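Local coordinates for proline iminopeptidase (Streptomyces halstedii, PDB 3WMR), which is an amidohydrolase of the peptidase S33 family with a hydrophobic tunnel for polyketide substrates, and is thought to release N-terminal proline from peptides, at residues His78-Leu82 against Leu102-Leu107; Asp119-Gln125 against Leu143-Ala149; Pro20-Lys24 against Tyr36-Gly40. One frame throughout, in Å; residues are numbered along the deposited sequence.

All three contacts are built on the mixed sheet of this alpha/beta hydrolase. Contact 3 lies at the open end of the edge hairpin, and strand 32-39 carries it on to contact 1: H78 O and R37 N, 2.9 Å apart, probably make a hydrogen bond between the neighbouring strands, although the contact centres lie about 17 Å apart. Contact 1 meets contact 2 where L107 CD2 packs on L122 CD1 at 4.3 Å, the centres being about 14 Å apart. Contacts 2 and 3 do not touch. In contact 2 the Q125 side chain lies about 3 Å from that of the predicted nucleophile S126 and about 4 Å from that of the predicted H293; the Q81 side chain of contact 1 is about 9 Å from that of S126.

Contact 1: residues His78-Leu82 against Leu102-Leu107; sequences HYDQL and LFEDEL
Q81 and F103 mark the nearest approach of the two backbones, CA to CA 7.1 Å, while the axes of strand 78-80 and helix 102-107 run at 139° to each other and come no closer than 11.6 Å. This is helix-on-sheet packing of the alpha/beta hydrolase fold, with the chain just past the strand reaching over to the helix. E106 makes the main polar link. Its CG stands anti to the backbone N and the rest of the chain is extended, which carries the carboxylate across to the turn after the strand. There the N-H of L82 gives OE1 a hydrogen bond of 2.9 Å at 157°, received on the syn lone pair. OE2 is bonded to T34 OG1 of strand 32-39, so both oxygens of this buried group have partners, and such bonds probably ease the cost of holding a charge here. OE1 also lies at the edge of the Y79 ring, near its plane, with the carboxylate turned 86° from the ring. The ring's far end, OH, rests 3.6 Å from L107 CB. Q81 lies across the F103 side chain nearly at a right angle, its CB 3.8 Å from CE1 of the ring. The Q81 amide turns to other partners: OE1 accepts from W127 NE1, next in sequence to the predicted nucleophile S126, and NE2 donates to H53 O. F103 meets the turn again with its edge, where CE1 lies 3.3 Å from L82 O. At the start of segment 102-107, L82 and L102 touch through CD2 methyls 4.1 Å apart. Water 1 bridges the segments: it accepts from Y79 OH at 2.7 Å and donates to F103 O and E106 OE1.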
ATOM      1  N   HIS A  78       1.587  -9.077   8.927  1.00 26.33           N
ATOM      2  CA  HIS A  78       2.344  -7.916   8.450  1.00 26.95           C
ATOM      3  C   HIS A  78       3.685  -8.397   7.935  1.00 27.06           C
ATOM      4  O   HIS A  78       4.250  -9.338   8.487  1.00 27.64           O
ATOM      5  CB  HIS A  78       2.612  -6.897   9.559  1.00 27.35           C
ATOM      6  CG  HIS A  78       1.409  -6.118   9.980  1.00 26.89           C
ATOM      7  ND1 HIS A  78       0.462  -6.624  10.843  1.00 26.79           N
ATOM      8  CD2 HIS A  78       1.021  -4.855   9.697  1.00 26.69           C
ATOM      9  CE1 HIS A  78      -0.471  -5.714  11.054  1.00 26.24           C
ATOM     10  NE2 HIS A  78      -0.155  -4.632  10.370  1.00 25.55           N
ATOM     11  N   TYR A  79       4.191  -7.768   6.877  1.00 26.95           N
ATOM     12  CA  TYR A  79       5.575  -8.003   6.461  1.00 28.06           C
ATOM     13  C   TYR A  79       6.225  -6.815   5.744  1.00 28.23           C
ATOM     14  O   TYR A  79       5.549  -5.963   5.183  1.00 27.55           O
ATOM     15  CB  TYR A  79       5.691  -9.288   5.634  1.00 28.04           C
ATOM     16  CG  TYR A  79       5.398  -9.187   4.145  1.00 27.49           C
ATOM     17  CD1 TYR A  79       4.095  -9.296   3.657  1.00 27.03           C
ATOM     18  CD2 TYR A  79       6.436  -9.059   3.211  1.00 27.33           C
ATOM     19  CE1 TYR A  79       3.831  -9.247   2.291  1.00 25.71           C
ATOM     20  CE2 TYR A  79       6.176  -9.006   1.843  1.00 27.06           C
ATOM     21  CZ  TYR A  79       4.869  -9.099   1.388  1.00 26.71           C
ATOM     22  OH  TYR A  79       4.589  -9.048   0.028  1.00 25.77           O
ATOM     23  N   ASP A  80       7.554  -6.774   5.797  1.00 29.20           N
ATOM     24  CA  ASP A  80       8.339  -5.760   5.106  1.00 29.60           C
ATOM     25  C   ASP A  80       8.850  -6.360   3.830  1.00 29.54           C
ATOM     26  O   ASP A  80       9.531  -7.375   3.844  1.00 31.35           O
ATOM     27  CB  ASP A  80       9.548  -5.327   5.926  1.00 29.98           C
ATOM     28  CG  ASP A  80       9.176  -4.509   7.131  1.00 29.93           C
ATOM     29  OD1 ASP A  80       8.069  -3.928   7.175  1.00 29.58           O
ATOM     30  OD2 ASP A  80      10.016  -4.453   8.035  1.00 30.27           O
ATOM     31  N   GLN A  81       8.508  -5.730   2.721  1.00 29.36           N
ATOM     32  CA  GLN A  81       9.007  -6.126   1.416  1.00 30.00           C
ATOM     33  C   GLN A  81      10.527  -5.943   1.297  1.00 31.03           C
ATOM     34  O   GLN A  81      11.138  -5.163   2.025  1.00 31.57           O
ATOM     35  CB  GLN A  81       8.243  -5.361   0.331  1.00 28.68           C
ATOM     36  CG  GLN A  81       6.781  -5.785   0.287  1.00 27.61           C
ATOM     37  CD  GLN A  81       5.862  -4.775  -0.370  1.00 25.96           C
ATOM     38  OE1 GLN A  81       6.191  -4.193  -1.404  1.00 24.16           O
ATOM     39  NE2 GLN A  81       4.671  -4.608   0.204  1.00 25.41           N
ATOM     40  N   LEU A  82      11.132  -6.687   0.383  1.00 33.68           N
ATOM     41  CA  LEU A  82      12.590  -6.677   0.237  1.00 35.04           C
ATOM     42  C   LEU A  82      13.077  -5.278  -0.072  1.00 34.49           C
ATOM     43  O   LEU A  82      12.508  -4.599  -0.916  1.00 33.58           O
ATOM     44  CB  LEU A  82      13.029  -7.612  -0.885  1.00 36.49           C
ATOM     45  CG  LEU A  82      14.542  -7.784  -1.079  1.00 38.61           C
ATOM     46  CD1 LEU A  82      15.143  -8.566   0.083  1.00 40.19           C
ATOM     47  CD2 LEU A  82      14.845  -8.476  -2.401  1.00 39.41           C
ATOM     48  N   LEU A 102       9.972  -9.133  -8.937  1.00 31.02           N
ATOM     49  CA  LEU A 102      10.686  -9.382  -7.695  1.00 31.55           C
ATOM     50  C   LEU A 102       9.722  -9.491  -6.511  1.00 30.97           C
ATOM     51  O   LEU A 102       9.788 -10.446  -5.725  1.00 31.11           O
ATOM     52  CB  LEU A 102      11.673  -8.253  -7.430  1.00 32.79           C
ATOM     53  CG  LEU A 102      12.538  -8.379  -6.175  1.00 33.40           C
ATOM     54  CD1 LEU A 102      13.525  -9.522  -6.355  1.00 34.57           C
ATOM     55  CD2 LEU A 102      13.252  -7.065  -5.895  1.00 33.94           C
ATOM     56  N   PHE A 103       8.839  -8.504  -6.386  1.00 29.35           N
ATOM     57  CA  PHE A 103       7.949  -8.431  -5.237  1.00 28.38           C
ATOM     58  C   PHE A 103       6.822  -9.437  -5.312  1.00 28.75           C
ATOM     59  O   PHE A 103       6.344  -9.881  -4.269  1.00 29.32           O
ATOM     60  CB  PHE A 103       7.417  -7.004  -5.047  1.00 27.45           C
ATOM     61  CG  PHE A 103       8.485  -6.046  -4.642  1.00 26.69           C
ATOM     62  CD1 PHE A 103       9.020  -6.104  -3.372  1.00 26.34           C
ATOM     63  CD2 PHE A 103       9.015  -5.142  -5.548  1.00 26.59           C
ATOM     64  CE1 PHE A 103      10.038  -5.256  -2.990  1.00 26.19           C
ATOM     65  CE2 PHE A 103      10.029  -4.281  -5.165  1.00 27.00           C
ATOM     66  CZ  PHE A 103      10.545  -4.344  -3.885  1.00 26.26           C
ATOM     67  N   GLU A 104       6.385  -9.791  -6.523  1.00 29.68           N
ATOM     68  CA  GLU A 104       5.440 -10.909  -6.704  1.00 30.59           C
ATOM     69  C   GLU A 104       6.045 -12.217  -6.217  1.00 29.66           C
ATOM     70  O   GLU A 104       5.379 -13.019  -5.572  1.00 27.68           O
ATOM     71  CB  GLU A 104       5.102 -11.130  -8.175  1.00 33.44           C
ATOM     72  CG  GLU A 104       4.254 -10.069  -8.832  1.00 34.96           C
ATOM     73  CD  GLU A 104       3.985 -10.442 -10.278  1.00 37.16           C
ATOM     74  OE1 GLU A 104       3.301 -11.456 -10.500  1.00 38.16           O
ATOM     75  OE2 GLU A 104       4.464  -9.735 -11.185  1.00 41.01           O
ATOM     76  N   ASP A 105       7.308 -12.433  -6.587  1.00 30.56           N
ATOM     77  CA  ASP A 105       8.033 -13.645  -6.235  1.00 31.45           C
ATOM     78  C   ASP A 105       8.235 -13.714  -4.733  1.00 31.04           C
ATOM     79  O   ASP A 105       8.141 -14.788  -4.159  1.00 31.91           O
ATOM     80  CB  ASP A 105       9.401 -13.693  -6.931  1.00 32.83           C
ATOM     81  CG  ASP A 105       9.305 -13.995  -8.417  1.00 34.28           C
ATOM     82  OD1 ASP A 105       8.281 -14.548  -8.861  1.00 35.36           O
ATOM     83  OD2 ASP A 105      10.275 -13.684  -9.150  1.00 35.53           O
ATOM     84  N   GLU A 106       8.512 -12.569  -4.109  1.00 30.78           N
ATOM     85  CA  GLU A 106       8.642 -12.483  -2.656  1.00 31.03           C
ATOM     86  C   GLU A 106       7.331 -12.808  -1.928  1.00 30.51           C
ATOM     87  O   GLU A 106       7.333 -13.527  -0.933  1.00 31.92           O
ATOM     88  CB  GLU A 106       9.124 -11.083  -2.229  1.00 31.46           C
ATOM     89  CG  GLU A 106       9.281 -10.945  -0.725  1.00 32.31           C
ATOM     90  CD  GLU A 106       9.715  -9.570  -0.262  1.00 32.75           C
ATOM     91  OE1 GLU A 106       9.163  -8.538  -0.729  1.00 32.46           O
ATOM     92  OE2 GLU A 106      10.603  -9.522   0.614  1.00 33.87           O
ATOM     93  N   LEU A 107       6.220 -12.258  -2.398  1.00 29.13           N
ATOM     94  CA  LEU A 107       4.932 -12.550  -1.777  1.00 28.53           C
ATOM     95  C   LEU A 107       4.612 -14.046  -1.891  1.00 28.52           C
ATOM     96  O   LEU A 107       4.238 -14.670  -0.900  1.00 28.09           O
ATOM     97  CB  LEU A 107       3.816 -11.679  -2.376  1.00 27.58           C
ATOM     98  CG  LEU A 107       2.378 -12.030  -2.001  1.00 27.02           C
ATOM     99  CD1 LEU A 107       2.152 -11.961  -0.497  1.00 26.90           C
ATOM    100  CD2 LEU A 107       1.398 -11.124  -2.723  1.00 27.12           C
TER
HETATM  101  O   HOH W   1       6.536  -8.646  -1.743  1.00 21.52           O

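Contact 2: residues Asp119-Gln125 against Leu143-Ala149; sequences DYVLFGQ and LRGLVVA
Y120 lays one face of its ring over the backbone of L143. With chi1 at 62°, CG sits between the backbone N and the carbonyl carbon, and CB therefore hands the ring over to the neighbouring strand. On one side of the ring CE1 comes 3.6 Å from L143 N; on the other CE2 touches L143 CD1 at 3.7 Å. CZ lies above L143 CB at 4.0 Å, and the tip, OH, runs on to a hydrogen bond with H135 NE2 of helix 127-137. That helix is the crossover of a beta-alpha-beta unit, and strands 120-125 and 143-149 are its two parallel strands, 8° apart in direction. A beta bulge interrupts their pairing: Y120 is matched with L143 but L122 with L146, and G145 N is left buried without a partner. Beyond the bulge the bonds are regular, with L122 O taking V147 N at 2.7 Å and G124 O taking A149 N. G124 probably opens the nucleophile elbow, the tight turn that presents S126. On the opposite face of the sheet from Y120, F123 brings CD1 against V147 CG1, and its CZ presses on A149 CB at 3.4 Å. At the other end D119 and R144 form a weakly bonded salt bridge, NH1 to OD2 3.0 Å, while NH2 of R144 donates to L314 O.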
ATOM      1  N   ASP A 119      -4.756 -21.030   1.733  1.00 28.19           N
ATOM      2  CA  ASP A 119      -5.937 -20.292   2.174  1.00 26.66           C
ATOM      3  C   ASP A 119      -5.587 -18.932   2.810  1.00 25.47           C
ATOM      4  O   ASP A 119      -4.994 -18.886   3.888  1.00 24.77           O
ATOM      5  CB  ASP A 119      -6.721 -21.131   3.183  1.00 27.58           C
ATOM      6  CG  ASP A 119      -8.101 -20.591   3.420  1.00 28.06           C
ATOM      7  OD1 ASP A 119      -8.500 -19.662   2.705  1.00 28.86           O
ATOM      8  OD2 ASP A 119      -8.791 -21.078   4.317  1.00 30.46           O
ATOM      9  N   TYR A 120      -5.937 -17.836   2.136  1.00 23.63           N
ATOM     10  CA  TYR A 120      -5.524 -16.503   2.582  1.00 23.54           C
ATOM     11  C   TYR A 120      -6.372 -15.422   1.916  1.00 23.54           C
ATOM     12  O   TYR A 120      -6.979 -15.668   0.876  1.00 23.63           O
ATOM     13  CB  TYR A 120      -4.021 -16.264   2.335  1.00 23.70           C
ATOM     14  CG  TYR A 120      -3.591 -16.311   0.877  1.00 22.99           C
ATOM     15  CD1 TYR A 120      -3.455 -17.521   0.223  1.00 23.44           C
ATOM     16  CD2 TYR A 120      -3.336 -15.146   0.159  1.00 22.69           C
ATOM     17  CE1 TYR A 120      -3.084 -17.586  -1.121  1.00 23.26           C
ATOM     18  CE2 TYR A 120      -2.956 -15.198  -1.192  1.00 23.07           C
ATOM     19  CZ  TYR A 120      -2.843 -16.423  -1.829  1.00 23.27           C
ATOM     20  OH  TYR A 120      -2.452 -16.484  -3.163  1.00 22.71           O
ATOM     21  N   VAL A 121      -6.456 -14.260   2.563  1.00 23.48           N
ATOM     22  CA  VAL A 121      -7.089 -13.059   2.013  1.00 24.12           C
ATOM     23  C   VAL A 121      -5.971 -12.029   1.852  1.00 24.47           C
ATOM     24  O   VAL A 121      -5.048 -12.000   2.662  1.00 23.99           O
ATOM     25  CB  VAL A 121      -8.209 -12.559   2.948  1.00 24.81           C
ATOM     26  CG1 VAL A 121      -8.913 -11.318   2.412  1.00 25.15           C
ATOM     27  CG2 VAL A 121      -9.228 -13.664   3.175  1.00 25.06           C
ATOM     28  N   LEU A 122      -6.004 -11.236   0.786  1.00 24.17           N
ATOM     29  CA  LEU A 122      -5.016 -10.170   0.599  1.00 23.64           C
ATOM     30  C   LEU A 122      -5.633  -8.793   0.777  1.00 21.71           C
ATOM     31  O   LEU A 122      -6.700  -8.504   0.221  1.00 20.29           O
ATOM     32  CB  LEU A 122      -4.371 -10.221  -0.792  1.00 24.98           C
ATOM     33  CG  LEU A 122      -3.417 -11.338  -1.202  1.00 26.04           C
ATOM     34  CD1 LEU A 122      -2.872 -11.000  -2.582  1.00 26.59           C
ATOM     35  CD2 LEU A 122      -2.272 -11.507  -0.219  1.00 26.93           C
ATOM     36  N   PHE A 123      -4.957  -7.958   1.578  1.00 20.79           N
ATOM     37  CA  PHE A 123      -5.265  -6.528   1.705  1.00 19.51           C
ATOM     38  C   PHE A 123      -4.034  -5.796   1.203  1.00 19.69           C
ATOM     39  O   PHE A 123      -2.931  -6.005   1.702  1.00 20.88           O
ATOM     40  CB  PHE A 123      -5.531  -6.180   3.165  1.00 20.09           C
ATOM     41  CG  PHE A 123      -5.732  -4.713   3.431  1.00 19.23           C
ATOM     42  CD1 PHE A 123      -6.999  -4.170   3.454  1.00 19.14           C
ATOM     43  CD2 PHE A 123      -4.647  -3.886   3.691  1.00 19.84           C
ATOM     44  CE1 PHE A 123      -7.182  -2.821   3.729  1.00 19.64           C
ATOM     45  CE2 PHE A 123      -4.823  -2.524   3.987  1.00 19.21           C
ATOM     46  CZ  PHE A 123      -6.088  -1.998   4.002  1.00 19.22           C
ATOM     47  N   GLY A 124      -4.199  -4.961   0.195  1.00 19.83           N
ATOM     48  CA  GLY A 124      -3.067  -4.263  -0.394  1.00 19.69           C
ATOM     49  C   GLY A 124      -3.352  -2.788  -0.319  1.00 19.65           C
ATOM     50  O   GLY A 124      -4.355  -2.342  -0.829  1.00 18.84           O
ATOM     51  N   GLN A 125      -2.477  -2.045   0.362  1.00 20.52           N
ATOM     52  CA  GLN A 125      -2.645  -0.608   0.554  1.00 20.90           C
ATOM     53  C   GLN A 125      -1.684   0.160  -0.343  1.00 20.32           C
ATOM     54  O   GLN A 125      -0.499  -0.123  -0.311  1.00 21.16           O
ATOM     55  CB  GLN A 125      -2.387  -0.280   2.033  1.00 21.87           C
ATOM     56  CG  GLN A 125      -3.053   0.993   2.507  1.00 22.25           C
ATOM     57  CD  GLN A 125      -2.247   2.231   2.222  1.00 22.03           C
ATOM     58  OE1 GLN A 125      -1.068   2.156   1.912  1.00 21.31           O
ATOM     59  NE2 GLN A 125      -2.880   3.396   2.360  1.00 22.10           N
ATOM     60  N   LEU A 143      -6.289 -18.070  -2.705  1.00 25.54           N
ATOM     61  CA  LEU A 143      -6.809 -16.717  -2.499  1.00 24.11           C
ATOM     62  C   LEU A 143      -8.346 -16.675  -2.406  1.00 24.41           C
ATOM     63  O   LEU A 143      -9.043 -17.059  -3.351  1.00 23.23           O
ATOM     64  CB  LEU A 143      -6.332 -15.779  -3.601  1.00 23.84           C
ATOM     65  CG  LEU A 143      -6.829 -14.325  -3.470  1.00 23.01           C
ATOM     66  CD1 LEU A 143      -6.181 -13.650  -2.259  1.00 22.38           C
ATOM     67  CD2 LEU A 143      -6.557 -13.552  -4.746  1.00 23.22           C
ATOM     68  N   ARG A 144      -8.846 -16.166  -1.275  1.00 24.15           N
ATOM     69  CA  ARG A 144     -10.290 -16.023  -1.017  1.00 25.23           C
ATOM     70  C   ARG A 144     -10.911 -14.679  -1.412  1.00 23.73           C
ATOM     71  O   ARG A 144     -12.102 -14.609  -1.726  1.00 24.30           O
ATOM     72  CB  ARG A 144     -10.572 -16.215   0.472  1.00 26.68           C
ATOM     73  CG  ARG A 144     -10.497 -17.647   0.931  1.00 29.46           C
ATOM     74  CD  ARG A 144     -10.592 -17.759   2.441  1.00 30.92           C
ATOM     75  NE  ARG A 144     -11.933 -18.034   2.898  1.00 33.18           N
ATOM     76  CZ  ARG A 144     -12.375 -19.213   3.343  1.00 32.73           C
ATOM     77  NH1 ARG A 144     -11.589 -20.280   3.409  1.00 34.96           N
ATOM     78  NH2 ARG A 144     -13.630 -19.318   3.717  1.00 31.14           N
ATOM     79  N   GLY A 145     -10.124 -13.616  -1.339  1.00 22.54           N
ATOM     80  CA  GLY A 145     -10.614 -12.265  -1.535  1.00 21.45           C
ATOM     81  C   GLY A 145      -9.457 -11.293  -1.635  1.00 21.11           C
ATOM     82  O   GLY A 145      -8.361 -11.578  -1.168  1.00 21.51           O
ATOM     83  N   LEU A 146      -9.708 -10.146  -2.244  1.00 20.54           N
ATOM     84  CA  LEU A 146      -8.710  -9.098  -2.396  1.00 20.79           C
ATOM     85  C   LEU A 146      -9.296  -7.774  -1.968  1.00 20.18           C
ATOM     86  O   LEU A 146     -10.375  -7.380  -2.434  1.00 20.05           O
ATOM     87  CB  LEU A 146      -8.277  -8.959  -3.859  1.00 21.11           C
ATOM     88  CG  LEU A 146      -7.414  -7.744  -4.246  1.00 21.46           C
ATOM     89  CD1 LEU A 146      -6.052  -7.786  -3.568  1.00 21.35           C
ATOM     90  CD2 LEU A 146      -7.260  -7.703  -5.777  1.00 21.47           C
ATOM     91  N   VAL A 147      -8.561  -7.057  -1.131  1.00 20.73           N
ATOM     92  CA  VAL A 147      -8.879  -5.663  -0.868  1.00 21.01           C
ATOM     93  C   VAL A 147      -7.781  -4.773  -1.459  1.00 20.19           C
ATOM     94  O   VAL A 147      -6.591  -4.998  -1.244  1.00 20.16           O
ATOM     95  CB  VAL A 147      -9.031  -5.370   0.623  1.00 21.78           C
ATOM     96  CG1 VAL A 147      -9.491  -3.926   0.834  1.00 22.23           C
ATOM     97  CG2 VAL A 147     -10.012  -6.355   1.240  1.00 23.39           C
ATOM     98  N   VAL A 148      -8.206  -3.785  -2.228  1.00 19.95           N
ATOM     99  CA  VAL A 148      -7.319  -2.768  -2.761  1.00 19.88           C
ATOM    100  C   VAL A 148      -7.743  -1.445  -2.125  1.00 19.86           C
ATOM    101  O   VAL A 148      -8.770  -0.858  -2.488  1.00 19.75           O
ATOM    102  CB  VAL A 148      -7.319  -2.707  -4.312  1.00 20.54           C
ATOM    103  CG1 VAL A 148      -6.813  -4.025  -4.871  1.00 20.40           C
ATOM    104  CG2 VAL A 148      -8.694  -2.366  -4.868  1.00 20.98           C
ATOM    105  N   ALA A 149      -6.935  -1.026  -1.149  1.00 19.84           N
ATOM    106  CA  ALA A 149      -7.203   0.108  -0.299  1.00 20.27           C
ATOM    107  C   ALA A 149      -6.276   1.261  -0.648  1.00 20.40           C
ATOM    108  O   ALA A 149      -5.062   1.100  -0.586  1.00 19.95           O
ATOM    109  CB  ALA A 149      -6.985  -0.290   1.157  1.00 20.10           C
TER

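Contact 3: residues Pro20-Lys24 against Tyr36-Gly40; sequences PPSAK and YRVTG
V38 O is gripped by two N-H groups of the facing segment, S22 N at 2.7 Å and A23 N at a longer 3.3 Å, both tilted out of the carbonyl plane. S22 and A23 thus face a single residue, which makes a classic beta bulge at the mouth of the hairpin formed by strands 23-29 and 32-39. Within the same pairing V38 N donates back to A23 O; beyond it K24 and R37 follow as a non-hydrogen-bonded antiparallel pair. The close packing continues on R37. Its side chain bends at chi2 and chi3 and brings the guanidinium back beneath P21, whose CB lies 3.7 Å above the plane and whose CD touches NH2 at 3.5 Å. NH1 adds a weak bond to T39 OG1. Cutting R37 back to an alanine would probably open a gap under the P21 ring and leave T39 OG1 without this donor, with P20 and P21 freer to move. The solvent side, at S22 and K24, is looser. The exposed K24, bent at chi3, brings NZ to 5.4 Å from R37 NH2, like charges near each other but not in contact. One short bond still ties down the exposed S22: its OG donates to G40 O at 2.6 Å, in the carbonyl plane. On the opposite face from K24 and R37, A23 and V38 meet loosely, CB to CB 4.5 Å. Y36, in turn, covers the backbone of K24 with one face of its ring. Strand 23-29 forms an outer edge of the sheet, whereas strand 32-39 is bonded on its other side to strand 76-80, R37 pairing with H78 and T39 with V76.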
ATOM      1  N   PRO A  20       0.722  -6.537  19.122  1.00 56.76           N
ATOM      2  CA  PRO A  20       1.324  -7.542  20.011  1.00 56.03           C
ATOM      3  C   PRO A  20       1.357  -8.948  19.368  1.00 53.19           C
ATOM      4  O   PRO A  20       0.402  -9.703  19.513  1.00 51.34           O
ATOM      5  CB  PRO A  20       0.408  -7.502  21.244  1.00 57.75           C
ATOM      6  CG  PRO A  20      -0.915  -7.048  20.712  1.00 57.51           C
ATOM      7  CD  PRO A  20      -0.620  -6.118  19.569  1.00 56.44           C
ATOM      8  N   PRO A  21       2.463  -9.302  18.677  1.00 51.68           N
ATOM      9  CA  PRO A  21       2.544 -10.450  17.748  1.00 49.59           C
ATOM     10  C   PRO A  21       2.733 -11.858  18.332  1.00 49.91           C
ATOM     11  O   PRO A  21       3.505 -12.051  19.267  1.00 52.13           O
ATOM     12  CB  PRO A  21       3.755 -10.103  16.879  1.00 50.45           C
ATOM     13  CG  PRO A  21       4.623  -9.267  17.753  1.00 51.67           C
ATOM     14  CD  PRO A  21       3.719  -8.524  18.697  1.00 52.59           C
ATOM     15  N   SER A  22       2.064 -12.840  17.733  1.00 47.74           N
ATOM     16  CA  SER A  22       2.168 -14.223  18.172  1.00 47.61           C
ATOM     17  C   SER A  22       3.415 -14.896  17.596  1.00 47.88           C
ATOM     18  O   SER A  22       3.817 -15.952  18.072  1.00 50.33           O
ATOM     19  CB  SER A  22       0.901 -15.009  17.798  1.00 46.87           C
ATOM     20  OG  SER A  22       0.886 -15.368  16.419  1.00 47.70           O
ATOM     21  N   ALA A  23       4.014 -14.287  16.575  1.00 46.00           N
ATOM     22  CA  ALA A  23       5.258 -14.780  15.982  1.00 45.17           C
ATOM     23  C   ALA A  23       5.890 -13.713  15.082  1.00 44.93           C
ATOM     24  O   ALA A  23       5.186 -12.887  14.500  1.00 40.85           O
ATOM     25  CB  ALA A  23       4.998 -16.056  15.192  1.00 44.54           C
ATOM     26  N   LYS A  24       7.219 -13.723  14.990  1.00 46.43           N
ATOM     27  CA  LYS A  24       7.944 -12.817  14.101  1.00 46.91           C
ATOM     28  C   LYS A  24       9.328 -13.362  13.783  1.00 48.03           C
ATOM     29  O   LYS A  24       9.869 -14.175  14.524  1.00 51.03           O
ATOM     30  CB  LYS A  24       8.067 -11.431  14.718  1.00 48.22           C
ATOM     31  CG  LYS A  24       8.951 -11.374  15.953  1.00 51.49           C
ATOM     32  CD  LYS A  24       9.160  -9.946  16.436  1.00 53.71           C
ATOM     33  CE  LYS A  24       7.842  -9.294  16.821  1.00 54.40           C
ATOM     34  NZ  LYS A  24       8.021  -8.050  17.621  1.00 56.32           N
ATOM     35  N   TYR A  36       8.745 -10.770   8.643  1.00 36.25           N
ATOM     36  CA  TYR A  36       7.295 -10.890   8.835  1.00 36.51           C
ATOM     37  C   TYR A  36       6.910 -10.864  10.310  1.00 36.69           C
ATOM     38  O   TYR A  36       7.748 -10.981  11.206  1.00 38.60           O
ATOM     39  CB  TYR A  36       6.786 -12.204   8.221  1.00 35.64           C
ATOM     40  CG  TYR A  36       7.146 -13.404   9.076  1.00 37.35           C
ATOM     41  CD1 TYR A  36       8.378 -14.035   8.930  1.00 38.66           C
ATOM     42  CD2 TYR A  36       6.276 -13.877  10.058  1.00 37.12           C
ATOM     43  CE1 TYR A  36       8.734 -15.111   9.727  1.00 39.68           C
ATOM     44  CE2 TYR A  36       6.623 -14.953  10.861  1.00 38.07           C
ATOM     45  CZ  TYR A  36       7.855 -15.564  10.687  1.00 39.27           C
ATOM     46  OH  TYR A  36       8.218 -16.633  11.459  1.00 40.01           O
ATOM     47  N   ARG A  37       5.611 -10.772  10.542  1.00 38.02           N
ATOM     48  CA  ARG A  37       5.040 -10.828  11.881  1.00 38.07           C
ATOM     49  C   ARG A  37       3.584 -11.324  11.780  1.00 36.60           C
ATOM     50  O   ARG A  37       2.818 -10.846  10.931  1.00 35.55           O
ATOM     51  CB  ARG A  37       5.133  -9.427  12.501  1.00 40.74           C
ATOM     52  CG  ARG A  37       3.973  -9.007  13.379  1.00 42.21           C
ATOM     53  CD  ARG A  37       3.577  -7.562  13.149  1.00 42.42           C
ATOM     54  NE  ARG A  37       3.794  -6.747  14.335  1.00 45.47           N
ATOM     55  CZ  ARG A  37       2.967  -6.657  15.376  1.00 45.25           C
ATOM     56  NH1 ARG A  37       1.828  -7.333  15.427  1.00 44.95           N
ATOM     57  NH2 ARG A  37       3.292  -5.867  16.384  1.00 47.69           N
ATOM     58  N   VAL A  38       3.208 -12.273  12.637  1.00 34.56           N
ATOM     59  CA  VAL A  38       1.828 -12.751  12.722  1.00 33.16           C
ATOM     60  C   VAL A  38       1.195 -12.266  14.017  1.00 34.19           C
ATOM     61  O   VAL A  38       1.818 -12.322  15.095  1.00 34.64           O
ATOM     62  CB  VAL A  38       1.743 -14.290  12.682  1.00 32.65           C
ATOM     63  CG1 VAL A  38       0.292 -14.741  12.737  1.00 32.48           C
ATOM     64  CG2 VAL A  38       2.437 -14.845  11.441  1.00 32.33           C
ATOM     65  N   THR A  39      -0.035 -11.775  13.915  1.00 33.09           N
ATOM     66  CA  THR A  39      -0.840 -11.479  15.095  1.00 33.95           C
ATOM     67  C   THR A  39      -2.033 -12.426  15.090  1.00 36.16           C
ATOM     68  O   THR A  39      -2.663 -12.634  14.045  1.00 34.30           O
ATOM     69  CB  THR A  39      -1.297 -10.017  15.112  1.00 32.74           C
ATOM     70  OG1 THR A  39      -0.181  -9.175  14.797  1.00 32.10           O
ATOM     71  CG2 THR A  39      -1.836  -9.646  16.477  1.00 33.80           C
ATOM     72  N   GLY A  40      -2.318 -13.019  16.250  1.00 38.04           N
ATOM     73  CA  GLY A  40      -3.345 -14.059  16.374  1.00 39.47           C
ATOM     74  C   GLY A  40      -2.806 -15.428  15.991  1.00 40.34           C
ATOM     75  O   GLY A  40      -1.595 -15.620  15.883  1.00 40.34           O
TER